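Local coordinates for DUF1611 domain-containing protein (Anabaena variabilis, PDB 2OBN) that is of unknown function but pairs a Rossmann-like domain with a P-loop domain, a combination consistent with nucleotide binding, at residues Glu172-Ala177 against Ile228-Gly233; Lys178-Arg183 against Leu342-Met347. The protein carries 2 engineered substitutions. All coordinates share one frame; numbering follows the deposited sequence.

Interaction 1: residues Glu172-Ala177 against Ile228-Gly233; sequences ELHWAA and ILHIEG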
loop_
_atom_site.group_PDB
_atom_site.type_symbol
_atom_site.label_atom_id
_atom_site.label_comp_id
_atom_site.label_asym_id
_atom_site.label_seq_id
_atom_site.Cartn_x
_atom_site.Cartn_y
_atom_site.Cartn_z
ATOM N N GLU B 172 -17.325 -18.920 -1.988
ATOM C CA GLU B 172 -17.646 -20.345 -2.083
ATOM C C GLU B 172 -17.070 -21.102 -0.891
ATOM O O GLU B 172 -17.733 -21.989 -0.368
ATOM C CB GLU B 172 -17.123 -20.965 -3.389
ATOM C CG GLU B 172 -17.776 -20.442 -4.691
ATOM C CD GLU B 172 -19.215 -20.904 -4.908
ATOM O OE1 GLU B 172 -19.762 -21.595 -4.031
ATOM O OE2 GLU B 172 -19.803 -20.567 -5.967
ATOM N N LEU B 173 -15.844 -20.767 -0.477
ATOM C CA LEU B 173 -15.225 -21.415 0.699
ATOM C C LEU B 173 -15.985 -21.103 1.979
ATOM O O LEU B 173 -16.076 -21.945 2.853
ATOM C CB LEU B 173 -13.742 -21.047 0.852
ATOM C CG LEU B 173 -12.811 -21.721 -0.180
ATOM C CD1 LEU B 173 -11.477 -21.016 -0.285
ATOM C CD2 LEU B 173 -12.608 -23.209 0.133
ATOM N N HIS B 174 -16.532 -19.892 2.061
ATOM C CA HIS B 174 -17.350 -19.467 3.193
ATOM C C HIS B 174 -18.686 -20.219 3.241
ATOM O O HIS B 174 -19.141 -20.650 4.320
ATOM C CB HIS B 174 -17.584 -17.943 3.154
ATOM C CG HIS B 174 -18.764 -17.494 3.961
ATOM N ND1 HIS B 174 -18.811 -17.591 5.339
ATOM C CD2 HIS B 174 -19.946 -16.951 3.580
ATOM C CE1 HIS B 174 -19.977 -17.139 5.767
ATOM N NE2 HIS B 174 -20.683 -16.742 4.720
ATOM N N TRP B 175 -19.327 -20.360 2.085
ATOM C CA TRP B 175 -20.592 -21.084 2.022
ATOM C C TRP B 175 -20.417 -22.575 2.343
ATOM O O TRP B 175 -21.288 -23.165 2.981
ATOM C CB TRP B 175 -21.294 -20.866 0.686
ATOM C CG TRP B 175 -21.641 -19.426 0.452
ATOM C CD1 TRP B 175 -22.106 -18.540 1.382
ATOM C CD2 TRP B 175 -21.609 -18.724 -0.786
ATOM N NE1 TRP B 175 -22.323 -17.323 0.808
ATOM C CE2 TRP B 175 -22.041 -17.405 -0.525
ATOM C CE3 TRP B 175 -21.256 -19.075 -2.093
ATOM C CZ2 TRP B 175 -22.126 -16.434 -1.517
ATOM C CZ3 TRP B 175 -21.342 -18.112 -3.079
ATOM C CH2 TRP B 175 -21.778 -16.806 -2.785
ATOM N N ALA B 176 -19.285 -23.159 1.941
ATOM C CA ALA B 176 -18.999 -24.577 2.223
ATOM C C ALA B 176 -18.758 -24.800 3.709
ATOM O O ALA B 176 -19.248 -25.776 4.269
ATOM C CB ALA B 176 -17.801 -25.065 1.435
ATOM N N ALA B 177 -17.992 -23.912 4.338
ATOM C CA ALA B 177 -17.754 -24.009 5.787
ATOM C C ALA B 177 -19.054 -23.860 6.583
ATOM O O ALA B 177 -19.243 -24.535 7.602
ATOM C CB ALA B 177 -16.760 -22.977 6.226
ATOM N N ILE B 228 -13.693 -19.636 11.570
ATOM C CA ILE B 228 -12.934 -19.335 10.370
ATOM C C ILE B 228 -13.302 -17.994 9.732
ATOM O O ILE B 228 -14.481 -17.652 9.595
ATOM C CB ILE B 228 -13.079 -20.480 9.324
ATOM C CG1 ILE B 228 -12.194 -20.228 8.097
ATOM C CG2 ILE B 228 -14.549 -20.695 8.929
ATOM C CD1 ILE B 228 -12.103 -21.438 7.125
ATOM N N LEU B 229 -12.267 -17.238 9.371
ATOM C CA LEU B 229 -12.416 -15.984 8.641
ATOM C C LEU B 229 -11.901 -16.200 7.229
ATOM O O LEU B 229 -10.816 -16.753 7.044
ATOM C CB LEU B 229 -11.653 -14.836 9.314
ATOM C CG LEU B 229 -12.386 -14.048 10.413
ATOM C CD1 LEU B 229 -12.950 -14.912 11.476
ATOM C CD2 LEU B 229 -11.476 -13.021 11.011
ATOM N N HIS B 230 -12.697 -15.779 6.244
ATOM C CA HIS B 230 -12.328 -15.834 4.827
ATOM C C HIS B 230 -12.072 -14.408 4.336
ATOM O O HIS B 230 -13.012 -13.671 4.037
ATOM C CB HIS B 230 -13.449 -16.464 3.996
ATOM C CG HIS B 230 -13.893 -17.797 4.506
ATOM N ND1 HIS B 230 -13.374 -18.984 4.041
ATOM C CD2 HIS B 230 -14.783 -18.126 5.474
ATOM C CE1 HIS B 230 -13.937 -19.989 4.692
ATOM N NE2 HIS B 230 -14.797 -19.495 5.566
ATOM N N ILE B 231 -10.804 -14.019 4.269
ATOM C CA ILE B 231 -10.447 -12.684 3.822
ATOM C C ILE B 231 -10.371 -12.610 2.278
ATOM O O ILE B 231 -9.590 -13.333 1.640
ATOM C CB ILE B 231 -9.124 -12.193 4.461
ATOM C CG1 ILE B 231 -9.178 -12.226 6.004
ATOM C CG2 ILE B 231 -8.808 -10.751 4.001
ATOM C CD1 ILE B 231 -8.722 -13.501 6.668
ATOM N N GLU B 232 -11.205 -11.746 1.694
ATOM C CA GLU B 232 -11.217 -11.520 0.254
ATOM C C GLU B 232 -9.839 -11.047 -0.210
ATOM O O GLU B 232 -9.285 -10.106 0.345
ATOM C CB GLU B 232 -12.265 -10.457 -0.120
ATOM C CG GLU B 232 -12.256 -10.072 -1.606
ATOM C CD GLU B 232 -13.236 -8.977 -1.973
ATOM O OE1 GLU B 232 -13.797 -8.343 -1.063
ATOM O OE2 GLU B 232 -13.413 -8.731 -3.193
ATOM N N GLY B 233 -9.284 -11.712 -1.213
ATOM C CA GLY B 233 -8.015 -11.304 -1.768
ATOM C C GLY B 233 -8.143 -10.114 -2.712
ATOM O O GLY B 233 -9.241 -9.806 -3.228
#
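The ring of His230 is what strand 228-231, lying between strands 184-187 and 153-159, sets against helix 166-179, a helix-on-sheet packing characteristic of the P-loop domain's alpha/beta fold. The axes of 172-177 and 228-231 approach to 8.9 Å and run nearly antiparallel (163°). From CB the side chain points at the helix, CG anti to the carbonyl carbon (chi1 -53°), and chi2 of -93° turns one ring face to His174 CA in a CH-pi contact. CG and CD2 lie against His174, whose CB is 3.6 Å from His230 CD2. ND1 faces Leu173 CB at 3.8 Å. At the tip, CE1 comes to 3.4 Å from Leu173 O, and NE2 lies near Ala177 CB, small enough to sit at the ring edge while also touching Ile228 CG2 at 4.2 Å. An alanine here would remove the ring and the weak hydrogen bond between NE2 and Ser184 OG, and would probably loosen the fit between helix and strand. Ser184 OG also bonds His174 ND1, so one hydroxyl on the neighbouring edge strand serves both imidazoles, and a full charge on both would probably be disfavoured, with His174 ND1 and His230 NE2 only 4.4 Å apart.

Interaction 2: residues Lys178-Arg183 against Leu342-Met347; sequences KLRGWR and LLDAVM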
loop_
_atom_site.group_PDB
_atom_site.type_symbol
_atom_site.label_atom_id
_atom_site.label_comp_id
_atom_site.label_asym_id
_atom_site.label_seq_id
_atom_site.Cartn_x
_atom_site.Cartn_y
_atom_site.Cartn_z
ATOM N N LYS B 178 -19.931 -22.962 6.131
ATOM C CA LYS B 178 -21.234 -22.740 6.785
ATOM C C LYS B 178 -22.130 -23.974 6.656
ATOM O O LYS B 178 -22.833 -24.373 7.608
ATOM C CB LYS B 178 -21.958 -21.530 6.166
ATOM C CG LYS B 178 -23.246 -21.173 6.901
ATOM C CD LYS B 178 -23.992 -19.982 6.316
ATOM C CE LYS B 178 -25.264 -19.741 7.154
ATOM N NZ LYS B 178 -26.146 -18.644 6.654
ATOM N N LEU B 179 -22.118 -24.558 5.467
ATOM C CA LEU B 179 -22.934 -25.729 5.169
ATOM C C LEU B 179 -22.550 -26.898 6.060
ATOM O O LEU B 179 -23.413 -27.697 6.470
ATOM C CB LEU B 179 -22.801 -26.121 3.686
ATOM C CG LEU B 179 -23.713 -27.241 3.178
ATOM C CD1 LEU B 179 -25.185 -26.874 3.235
ATOM C CD2 LEU B 179 -23.345 -27.572 1.764
ATOM N N ARG B 180 -21.261 -26.978 6.376
ATOM C CA ARG B 180 -20.742 -28.065 7.191
ATOM C C ARG B 180 -20.747 -27.820 8.691
ATOM O O ARG B 180 -20.223 -28.641 9.440
ATOM C CB ARG B 180 -19.386 -28.512 6.651
ATOM C CG ARG B 180 -19.589 -29.243 5.320
ATOM C CD ARG B 180 -18.326 -29.437 4.573
ATOM N NE ARG B 180 -17.329 -30.192 5.317
ATOM C CZ ARG B 180 -16.097 -30.433 4.870
ATOM N NH1 ARG B 180 -15.712 -29.982 3.675
ATOM N NH2 ARG B 180 -15.260 -31.131 5.618
ATOM N N GLY B 181 -21.341 -26.706 9.122
ATOM C CA GLY B 181 -21.538 -26.434 10.540
ATOM C C GLY B 181 -20.560 -25.556 11.257
ATOM O O GLY B 181 -20.653 -25.410 12.474
ATOM N N TRP B 182 -19.613 -24.992 10.529
ATOM C CA TRP B 182 -18.666 -24.070 11.119
ATOM C C TRP B 182 -19.258 -22.664 11.195
ATOM O O TRP B 182 -20.065 -22.266 10.346
ATOM C CB TRP B 182 -17.366 -24.009 10.313
ATOM C CG TRP B 182 -16.399 -25.108 10.607
ATOM C CD1 TRP B 182 -15.633 -25.228 11.715
ATOM C CD2 TRP B 182 -16.050 -26.205 9.763
ATOM N NE1 TRP B 182 -14.840 -26.342 11.636
ATOM C CE2 TRP B 182 -15.074 -26.962 10.442
ATOM C CE3 TRP B 182 -16.461 -26.621 8.502
ATOM C CZ2 TRP B 182 -14.512 -28.124 9.905
ATOM C CZ3 TRP B 182 -15.896 -27.776 7.967
ATOM C CH2 TRP B 182 -14.932 -28.509 8.669
ATOM N N ARG B 183 -18.877 -21.934 12.237
ATOM C CA ARG B 183 -19.228 -20.526 12.346
ATOM C C ARG B 183 -18.225 -19.815 11.447
ATOM O O ARG B 183 -17.069 -19.656 11.823
ATOM C CB ARG B 183 -19.113 -20.041 13.777
ATOM C CG ARG B 183 -20.180 -20.630 14.697
ATOM C CD ARG B 183 -20.019 -20.087 16.101
ATOM N NE ARG B 183 -19.835 -18.643 15.997
ATOM C CZ ARG B 183 -20.820 -17.746 15.918
ATOM N NH1 ARG B 183 -22.095 -18.113 15.998
ATOM N NH2 ARG B 183 -20.528 -16.459 15.793
ATOM N N LEU B 342 -11.056 -27.929 -1.384
ATOM C CA LEU B 342 -10.152 -26.920 -0.809
ATOM C C LEU B 342 -10.462 -26.587 0.660
ATOM O O LEU B 342 -9.564 -26.203 1.413
ATOM C CB LEU B 342 -10.119 -25.662 -1.674
ATOM C CG LEU B 342 -9.699 -25.886 -3.129
ATOM C CD1 LEU B 342 -9.693 -24.562 -3.889
ATOM C CD2 LEU B 342 -8.335 -26.576 -3.250
ATOM N N LEU B 343 -11.723 -26.741 1.074
ATOM C CA LEU B 343 -12.080 -26.519 2.476
ATOM C C LEU B 343 -11.404 -27.591 3.317
ATOM O O LEU B 343 -10.855 -27.287 4.372
ATOM C CB LEU B 343 -13.587 -26.532 2.703
ATOM C CG LEU B 343 -14.001 -26.339 4.176
ATOM C CD1 LEU B 343 -13.466 -25.029 4.759
ATOM C CD2 LEU B 343 -15.515 -26.389 4.287
ATOM N N ASP B 344 -11.437 -28.838 2.845
ATOM C CA ASP B 344 -10.741 -29.929 3.526
ATOM C C ASP B 344 -9.247 -29.616 3.642
ATOM O O ASP B 344 -8.657 -29.847 4.688
ATOM C CB ASP B 344 -10.927 -31.256 2.772
ATOM C CG ASP B 344 -12.357 -31.773 2.828
ATOM O OD1 ASP B 344 -13.115 -31.307 3.690
ATOM O OD2 ASP B 344 -12.727 -32.672 2.028
ATOM N N ALA B 345 -8.641 -29.088 2.567
ATOM C CA ALA B 345 -7.214 -28.745 2.577
ATOM C C ALA B 345 -6.909 -27.675 3.623
ATOM O O ALA B 345 -5.871 -27.725 4.288
ATOM C CB ALA B 345 -6.765 -28.290 1.197
ATOM N N VAL B 346 -7.806 -26.697 3.749
ATOM C CA VAL B 346 -7.692 -25.663 4.779
ATOM C C VAL B 346 -7.809 -26.279 6.182
ATOM O O VAL B 346 -6.994 -25.988 7.082
ATOM C CB VAL B 346 -8.822 -24.600 4.649
ATOM C CG1 VAL B 346 -8.937 -23.738 5.917
ATOM C CG2 VAL B 346 -8.627 -23.736 3.416
HETATM N N MSE B 347 -8.830 -27.124 6.347
HETATM C CA MSE B 347 -9.153 -27.701 7.640
HETATM C C MSE B 347 -8.216 -28.770 8.166
HETATM O O MSE B 347 -8.202 -29.024 9.370
HETATM C CB MSE B 347 -10.590 -28.228 7.645
HETATM C CG MSE B 347 -11.633 -27.130 7.569
HETATM SE SE MSE B 347 -11.391 -25.832 9.009
HETATM C CE MSE B 347 -12.819 -24.645 8.575
#
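A Schellman motif closes helix 166-179 here, and the chain leaving it packs on the C-terminal helix 340-347. Gly181 takes the C-prime place with positive phi (97°), where a CB would collide with the preceding carbonyl oxygen; Trp182 N then returns to Ala177 O. This turn presents Arg180 and Trp182 to the second helix. Arg180, bent at chi3, meets the tip of Leu343, NH1 near CD2, and grips a single oxygen end-on: NH1 and NH2 each lie 2.9 Å from Asp344 OD1. That oxygen stays in the guanidinium plane, while the carboxylate is turned 77° from it, and NH2 arrives nearly along the C-O axis and NH1 from above the carboxylate plane. NH1 also forms a salt bridge with Asp340, one turn earlier. In the P-loop domain's alpha/beta architecture, both helices pack beside the parallel sheet containing strand 153-159. The indole of Trp182 meets Met347, a selenomethionine, in a Met-aromatic contact. Met347 CE sits over one face of the indole, 3.7 Å from Trp182 CE2, while Met347 SE lies obliquely to the six-membered ring; the bend at chi2 (-56°) lets this flexible side chain follow the flat ring. Leu343 CD2 touches Trp182 CZ3 at 4.0 Å, tip to tip.

Overall arrangement
Helix 166-179 takes part in both contacts: its last turns meet strand 228-231 in interaction 1, and its C-terminal end with the following turn meets helix 340-347 in interaction 2. Interaction 1 is buried, and its packing of imidazole, backbone and small apolar groups joins helix to sheet. Interaction 2 lies near the surface, where a salt bridge can run beside an aromatic and aliphatic patch. Their centres are 9 Å apart and the two meet directly: Leu343 CD2 packs against the backbone of Ala176 and Ala177, and Ile228 CD1 comes to 3.6 Å from Met347 CE. Apolar packing thus joins the two contacts, with the histidines on the strand side and the Arg180-Asp344 pair nearer the surface.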